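Local coordinates for alpha-glucosidase (Pseudoalteromonas sp. K8, PDB 5HQA), which hydrolyses alpha-glucosides as a calcium-binding glycoside hydrolase of family 97 that is activated by chloride and binds the inhibitor acarbose, at residues Ser476-Phe480 with Gly562-Ile568; Tyr520-Tyr524 with Ile568-Arg572. All blocks are in the same frame, centred on the assembly; numbering follows the deposited sequence.

Overall arrangement
Both contacts join the TIM-barrel-like catalytic region to the antiparallel sheet of the C-terminal region, and both use strand 567-574. Contact 1 sets helix 474-478 and the turn after it against the hairpin between strands 554-563 and 567-574; contact 2 sets the end of helix 513-522 against the next residues of the second strand. Their centres lie about 11 Å apart, and Ile568 belongs to both, touching Phe480 in one and Val522 in the other. The magnesium ion sits at the hairpin of contact 1, about 11 Å from the side chain of Ile568. In contact 2, the side chain of Leu523 is about 14 Å from the bound acarbose unit.

Contact 1. Residues Ser476-Phe480 with Gly562-Ile568. With MG (magnesium ion), chain F.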
ATOM      1  N   SER A 476       0.530  12.159  -7.367  1.00  8.85           N
ATOM      2  CA  SER A 476       0.689  13.062  -6.235  1.00  9.44           C
ATOM      3  C   SER A 476      -0.459  12.943  -5.240  1.00 12.33           C
ATOM      4  O   SER A 476      -0.342  13.459  -4.125  1.00 13.25           O
ATOM      5  CB  SER A 476       0.833  14.503  -6.730  1.00 10.95           C
ATOM      6  OG  SER A 476      -0.374  14.948  -7.327  1.00 16.39           O
ATOM      7  N   MET A 477      -1.562  12.289  -5.618  1.00 10.73           N
ATOM      8  CA  MET A 477      -2.568  11.890  -4.635  1.00  9.73           C
ATOM      9  C   MET A 477      -2.133  10.631  -3.893  1.00 12.25           C
ATOM     10  O   MET A 477      -2.135  10.595  -2.658  1.00 10.77           O
ATOM     11  CB  MET A 477      -3.914  11.648  -5.321  1.00  8.39           C
ATOM     12  CG  MET A 477      -4.559  12.893  -5.884  1.00 10.66           C
ATOM     13  SD  MET A 477      -5.104  14.005  -4.563  1.00 13.44           S
ATOM     14  CE  MET A 477      -5.949  15.257  -5.550  1.00 14.13           C
ATOM     15  N   LEU A 478      -1.758   9.586  -4.642  1.00 10.79           N
ATOM     16  CA  LEU A 478      -1.334   8.329  -4.028  1.00 10.35           C
ATOM     17  C   LEU A 478      -0.272   8.553  -2.967  1.00 10.65           C
ATOM     18  O   LEU A 478      -0.312   7.935  -1.895  1.00 10.56           O
ATOM     19  CB  LEU A 478      -0.785   7.369  -5.093  1.00  9.79           C
ATOM     20  CG  LEU A 478      -1.779   6.760  -6.090  1.00 11.33           C
ATOM     21  CD1 LEU A 478      -1.017   5.903  -7.116  1.00  9.63           C
ATOM     22  CD2 LEU A 478      -2.846   5.933  -5.376  1.00 13.20           C
ATOM     23  N   ALA A 479       0.689   9.434  -3.253  1.00 10.44           N
ATOM     24  CA  ALA A 479       1.849   9.589  -2.379  1.00 10.02           C
ATOM     25  C   ALA A 479       1.467  10.012  -0.966  1.00 10.11           C
ATOM     26  O   ALA A 479       2.216   9.739  -0.024  1.00 12.49           O
ATOM     27  CB  ALA A 479       2.827  10.603  -2.973  1.00  9.88           C
ATOM     28  N   PHE A 480       0.329  10.686  -0.792  1.00  8.70           N
ATOM     29  CA  PHE A 480      -0.073  11.180   0.521  1.00  9.67           C
ATOM     30  C   PHE A 480      -1.335  10.496   1.032  1.00 12.18           C
ATOM     31  O   PHE A 480      -1.915  10.928   2.040  1.00 10.22           O
ATOM     32  CB  PHE A 480      -0.273  12.699   0.483  1.00  9.27           C
ATOM     33  CG  PHE A 480       0.955  13.462   0.064  1.00  9.77           C
ATOM     34  CD1 PHE A 480       1.917  13.821   1.000  1.00 10.12           C
ATOM     35  CD2 PHE A 480       1.146  13.823  -1.269  1.00 10.88           C
ATOM     36  CE1 PHE A 480       3.051  14.516   0.620  1.00 10.69           C
ATOM     37  CE2 PHE A 480       2.279  14.525  -1.665  1.00 10.05           C
ATOM     38  CZ  PHE A 480       3.232  14.878  -0.720  1.00 11.65           C
ATOM     39  N   GLY A 562       6.691  18.529  -1.116  1.00 12.72           N
ATOM     40  CA  GLY A 562       5.491  18.055  -1.776  1.00 10.81           C
ATOM     41  C   GLY A 562       4.256  18.722  -1.228  1.00 11.37           C
ATOM     42  O   GLY A 562       4.284  19.422  -0.212  1.00 13.60           O
ATOM     43  N   ALA A 563       3.151  18.486  -1.929  1.00 12.45           N
ATOM     44  CA  ALA A 563       1.839  18.973  -1.526  1.00 12.27           C
ATOM     45  C   ALA A 563       0.814  18.008  -2.094  1.00 11.97           C
ATOM     46  O   ALA A 563       0.938  17.582  -3.247  1.00 12.81           O
ATOM     47  CB  ALA A 563       1.581  20.402  -2.033  1.00 12.62           C
ATOM     48  N   VAL A 564      -0.192  17.658  -1.289  1.00 10.00           N
ATOM     49  CA  VAL A 564      -1.110  16.598  -1.692  1.00 10.52           C
ATOM     50  C   VAL A 564      -1.806  16.981  -2.989  1.00 11.89           C
ATOM     51  O   VAL A 564      -2.378  18.073  -3.110  1.00 12.01           O
ATOM     52  CB  VAL A 564      -2.139  16.312  -0.589  1.00 12.29           C
ATOM     53  CG1 VAL A 564      -3.018  15.118  -1.009  1.00  9.14           C
ATOM     54  CG2 VAL A 564      -1.448  16.071   0.749  1.00 11.99           C
ATOM     55  N   GLY A 565      -1.774  16.075  -3.965  1.00 10.74           N
ATOM     56  CA  GLY A 565      -2.447  16.326  -5.225  1.00 10.48           C
ATOM     57  C   GLY A 565      -1.752  17.317  -6.129  1.00 10.98           C
ATOM     58  O   GLY A 565      -2.326  17.707  -7.153  1.00 11.12           O
ATOM     59  N   ASP A 566      -0.539  17.749  -5.777  1.00  9.82           N
ATOM     60  CA  ASP A 566       0.235  18.675  -6.594  1.00 10.59           C
ATOM     61  C   ASP A 566       1.599  18.123  -6.973  1.00 12.97           C
ATOM     62  O   ASP A 566       1.921  18.075  -8.165  1.00 13.29           O
ATOM     63  CB  ASP A 566       0.402  20.025  -5.874  1.00 11.90           C
ATOM     64  CG  ASP A 566      -0.893  20.813  -5.802  1.00 19.09           C
ATOM     65  OD1 ASP A 566      -1.865  20.454  -6.517  1.00 14.49           O
ATOM     66  OD2 ASP A 566      -0.936  21.799  -5.031  1.00 20.69           O
ATOM     67  N   PHE A 567       2.419  17.706  -6.007  1.00 10.97           N
ATOM     68  CA  PHE A 567       3.740  17.182  -6.363  1.00 10.82           C
ATOM     69  C   PHE A 567       4.354  16.476  -5.168  1.00 11.37           C
ATOM     70  O   PHE A 567       3.908  16.641  -4.030  1.00 11.18           O
ATOM     71  CB  PHE A 567       4.687  18.290  -6.851  1.00 11.22           C
ATOM     72  CG  PHE A 567       5.206  19.193  -5.756  1.00 12.11           C
ATOM     73  CD1 PHE A 567       4.405  20.207  -5.228  1.00 13.76           C
ATOM     74  CD2 PHE A 567       6.508  19.051  -5.274  1.00 11.95           C
ATOM     75  CE1 PHE A 567       4.888  21.059  -4.225  1.00 14.24           C
ATOM     76  CE2 PHE A 567       7.000  19.892  -4.277  1.00 12.91           C
ATOM     77  CZ  PHE A 567       6.189  20.898  -3.748  1.00 15.76           C
ATOM     78  N   ILE A 568       5.403  15.697  -5.442  1.00 10.68           N
ATOM     79  CA  ILE A 568       6.212  15.093  -4.386  1.00 10.80           C
ATOM     80  C   ILE A 568       7.622  14.877  -4.925  1.00 15.01           C
ATOM     81  O   ILE A 568       7.814  14.598  -6.113  1.00 12.64           O
ATOM     82  CB  ILE A 568       5.604  13.767  -3.853  1.00 12.85           C
ATOM     83  CG1 ILE A 568       6.512  13.174  -2.764  1.00 17.81           C
ATOM     84  CG2 ILE A 568       5.392  12.779  -4.984  1.00 13.73           C
ATOM     85  CD1 ILE A 568       5.818  12.635  -1.575  1.00 19.07           C
TER
HETATM   86 MG    MG F 704      -2.968  19.456  -7.961  1.00 12.83          MG
HETATM   87  O   HOH W   1      -4.231  18.514  -9.241  1.00 10.36           O
HETATM   88  O   HOH W   2      -3.591  21.252  -8.823  1.00 13.18           O
HETATM   89  O   HOH W   3      -4.544  19.534  -6.608  1.00 12.15           O
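Ser476 supplies the one hydrogen bond across this contact: its carbonyl O accepts from Gly565 N at 3.0 Å. Its hydroxyl is satisfied by the backbone carbonyl O of Glu473, just before the helix, and its small side chain fits close against the turn. Met477 extends its flexible thioether over the glycine, Met477 SD lying 3.6 Å from Gly565 CA; a beta carbon there would clash with CE, and the positive phi of Gly565 also favours glycine. Ala479 adds a small apolar touch, CB to Ile568 CD1 at 3.9 Å. Phe480 has the largest covered area (103 Å²), its CB 3.6 Å from Val564 CG2 and its CZ 3.5 Å from Ile568 CD1. Gly562 must be glycine: a beta carbon would strike the Phe480 ring and jam against the preceding carbonyl O. The hairpin carries a classic beta bulge, Asp566 N and Phe567 N both donating to Ala563 O. Its turn forms a magnesium site: Gly565 O (2.0 Å from MG), Asp566 OD1 (2.1 Å from MG) and three waters, completed to six ligands by Asp592.

Contact 2. Residues Tyr520-Tyr524 with Ile568-Arg572; sequences YVVLY and IVFAR
This is a helix-end-to-strand contact, buried where the C-terminus of helix 513-522 of the catalytic barrel region meets strand 567-574 of the C-terminal antiparallel sheet. Tyr520-Val522 form the last, kinked part of the helix; Leu523 (phi/psi -104/107°) leaves helical geometry, and Tyr524 continues extended. Residues 568-572 are regular beta strand, with Ile568, Phe570 and Arg572 directed toward the helix end. The closest CA atoms are those of Val522 and Phe570, 5.7 Å apart. Val521 (t) points sideways, its CG1 4.3 Å from Phe570 CB. Val522 (t) points away, yet Val522 CG1 reaches Ile568 CG2 at 3.7 Å. Branched Val and Ile fill this space compactly, while the Phe570 ring, at chi1 -107°, puts CD2 3.6 Å from Val522 O. Arg572 (m, t, t, chi4 -103°) stretches across: Arg572 NE and NH2 both donate to Val521 O, at 2.7 and 3.0 Å, and Arg572 NH2 makes a weak hydrogen bond to Val522 O at 3.2 Å. One water accepts from Arg572 NH2 (3.1 Å) and Tyr524 N (2.9 Å). Tyr524 (t) points toward the strand but its ring leads away; its CA lies over one guanidinium face. Arg572 NH1 binds Ser557, and Trp554 makes a cation-pi contact. A long, multi-donor cation thus meets the carbonyls at the negative end of the helix dipole, joining the two regions by directional bonds in a buried setting.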
ATOM      1  N   TYR A 520       9.845   5.035 -10.140  1.00 10.93           N
ATOM      2  CA  TYR A 520      10.647   4.019  -9.470  1.00 10.59           C
ATOM      3  C   TYR A 520      11.232   4.521  -8.162  1.00 13.61           C
ATOM      4  O   TYR A 520      11.637   3.708  -7.323  1.00 15.20           O
ATOM      5  CB  TYR A 520      11.762   3.519 -10.407  1.00 11.67           C
ATOM      6  CG  TYR A 520      11.198   2.647 -11.505  1.00 11.38           C
ATOM      7  CD1 TYR A 520      11.065   1.277 -11.328  1.00 12.58           C
ATOM      8  CD2 TYR A 520      10.743   3.202 -12.688  1.00 11.85           C
ATOM      9  CE1 TYR A 520      10.519   0.478 -12.311  1.00 14.06           C
ATOM     10  CE2 TYR A 520      10.187   2.410 -13.680  1.00 12.38           C
ATOM     11  CZ  TYR A 520      10.079   1.048 -13.486  1.00 13.50           C
ATOM     12  OH  TYR A 520       9.522   0.263 -14.466  1.00 13.21           O
ATOM     13  N   VAL A 521      11.305   5.835  -7.972  1.00 11.50           N
ATOM     14  CA  VAL A 521      11.748   6.387  -6.707  1.00 12.38           C
ATOM     15  C   VAL A 521      10.594   6.994  -5.917  1.00 13.16           C
ATOM     16  O   VAL A 521      10.643   7.000  -4.683  1.00 14.41           O
ATOM     17  CB  VAL A 521      12.875   7.423  -6.917  1.00 11.57           C
ATOM     18  CG1 VAL A 521      13.535   7.783  -5.576  1.00 11.35           C
ATOM     19  CG2 VAL A 521      13.911   6.880  -7.895  1.00 12.12           C
ATOM     20  N   VAL A 522       9.539   7.465  -6.584  1.00 12.67           N
ATOM     21  CA  VAL A 522       8.440   8.094  -5.860  1.00 11.82           C
ATOM     22  C   VAL A 522       7.562   7.056  -5.169  1.00 14.16           C
ATOM     23  O   VAL A 522       7.146   7.254  -4.022  1.00 14.86           O
ATOM     24  CB  VAL A 522       7.623   8.987  -6.813  1.00 13.08           C
ATOM     25  CG1 VAL A 522       6.321   9.416  -6.147  1.00 12.42           C
ATOM     26  CG2 VAL A 522       8.439  10.203  -7.213  1.00 14.70           C
ATOM     27  N   LEU A 523       7.245   5.942  -5.838  1.00 11.17           N
ATOM     28  CA  LEU A 523       6.310   4.954  -5.289  1.00 11.91           C
ATOM     29  C   LEU A 523       7.097   3.752  -4.785  1.00 13.85           C
ATOM     30  O   LEU A 523       7.601   2.957  -5.585  1.00 14.19           O
ATOM     31  CB  LEU A 523       5.281   4.523  -6.331  1.00 12.17           C
ATOM     32  CG  LEU A 523       4.352   5.608  -6.875  1.00 14.57           C
ATOM     33  CD1 LEU A 523       3.421   5.000  -7.924  1.00 14.10           C
ATOM     34  CD2 LEU A 523       3.551   6.272  -5.752  1.00 13.29           C
ATOM     35  N   TYR A 524       7.199   3.614  -3.464  1.00 11.01           N
ATOM     36  CA  TYR A 524       8.009   2.542  -2.904  1.00  9.83           C
ATOM     37  C   TYR A 524       7.336   1.184  -3.100  1.00 13.44           C
ATOM     38  O   TYR A 524       6.138   1.023  -2.839  1.00 13.15           O
ATOM     39  CB  TYR A 524       8.282   2.773  -1.414  1.00 11.67           C
ATOM     40  CG  TYR A 524       8.892   1.526  -0.818  1.00 14.82           C
ATOM     41  CD1 TYR A 524      10.123   1.052  -1.276  1.00 13.36           C
ATOM     42  CD2 TYR A 524       8.215   0.780   0.144  1.00 14.53           C
ATOM     43  CE1 TYR A 524      10.676  -0.116  -0.777  1.00 11.97           C
ATOM     44  CE2 TYR A 524       8.767  -0.391   0.654  1.00 14.68           C
ATOM     45  CZ  TYR A 524       9.992  -0.827   0.182  1.00 12.46           C
ATOM     46  OH  TYR A 524      10.532  -1.982   0.671  1.00 15.39           O
ATOM     47  N   ILE A 568       5.403  15.697  -5.442  1.00 10.68           N
ATOM     48  CA  ILE A 568       6.212  15.093  -4.386  1.00 10.80           C
ATOM     49  C   ILE A 568       7.622  14.877  -4.925  1.00 15.01           C
ATOM     50  O   ILE A 568       7.814  14.598  -6.113  1.00 12.64           O
ATOM     51  CB  ILE A 568       5.604  13.767  -3.853  1.00 12.85           C
ATOM     52  CG1 ILE A 568       6.512  13.174  -2.764  1.00 17.81           C
ATOM     53  CG2 ILE A 568       5.392  12.779  -4.984  1.00 13.73           C
ATOM     54  CD1 ILE A 568       5.818  12.635  -1.575  1.00 19.07           C
ATOM     55  N   VAL A 569       8.611  15.029  -4.037  1.00 11.19           N
ATOM     56  CA  VAL A 569      10.021  14.781  -4.327  1.00 11.35           C
ATOM     57  C   VAL A 569      10.553  13.815  -3.277  1.00 13.07           C
ATOM     58  O   VAL A 569      10.488  14.106  -2.075  1.00 14.34           O
ATOM     59  CB  VAL A 569      10.853  16.073  -4.316  1.00 12.39           C
ATOM     60  CG1 VAL A 569      12.301  15.770  -4.716  1.00 13.01           C
ATOM     61  CG2 VAL A 569      10.236  17.115  -5.238  1.00 13.87           C
ATOM     62  N   PHE A 570      11.099  12.681  -3.725  1.00 13.25           N
ATOM     63  CA  PHE A 570      11.696  11.677  -2.849  1.00 11.45           C
ATOM     64  C   PHE A 570      13.182  11.572  -3.138  1.00 14.13           C
ATOM     65  O   PHE A 570      13.593  11.602  -4.300  1.00 14.62           O
ATOM     66  CB  PHE A 570      11.074  10.297  -3.073  1.00 12.11           C
ATOM     67  CG  PHE A 570      10.165   9.832  -1.970  1.00 11.76           C
ATOM     68  CD1 PHE A 570      10.690   9.347  -0.781  1.00 14.26           C
ATOM     69  CD2 PHE A 570       8.790   9.822  -2.148  1.00 13.47           C
ATOM     70  CE1 PHE A 570       9.849   8.887   0.237  1.00 14.79           C
ATOM     71  CE2 PHE A 570       7.948   9.360  -1.144  1.00 12.99           C
ATOM     72  CZ  PHE A 570       8.483   8.889   0.043  1.00 13.34           C
ATOM     73  N   ALA A 571      13.985  11.451  -2.081  1.00 13.30           N
ATOM     74  CA  ALA A 571      15.373  11.018  -2.183  1.00 12.76           C
ATOM     75  C   ALA A 571      15.539   9.747  -1.356  1.00 15.38           C
ATOM     76  O   ALA A 571      15.049   9.673  -0.221  1.00 14.38           O
ATOM     77  CB  ALA A 571      16.331  12.111  -1.699  1.00 13.04           C
ATOM     78  N   ARG A 572      16.205   8.737  -1.925  1.00 13.47           N
ATOM     79  CA  ARG A 572      16.406   7.474  -1.223  1.00 12.99           C
ATOM     80  C   ARG A 572      17.826   6.971  -1.454  1.00 14.52           C
ATOM     81  O   ARG A 572      18.372   7.109  -2.553  1.00 13.97           O
ATOM     82  CB  ARG A 572      15.403   6.397  -1.676  1.00 12.70           C
ATOM     83  CG  ARG A 572      13.945   6.819  -1.660  1.00 12.25           C
ATOM     84  CD  ARG A 572      13.061   5.646  -2.047  1.00 12.13           C
ATOM     85  NE  ARG A 572      11.692   6.033  -2.392  1.00 12.04           N
ATOM     86  CZ  ARG A 572      10.636   5.880  -1.596  1.00 13.97           C
ATOM     87  NH1 ARG A 572      10.781   5.359  -0.379  1.00 13.73           N
ATOM     88  NH2 ARG A 572       9.425   6.242  -2.019  1.00 11.34           N
TER
HETATM   89  O   HOH W   4       6.437   5.513  -1.346  1.00 16.41           O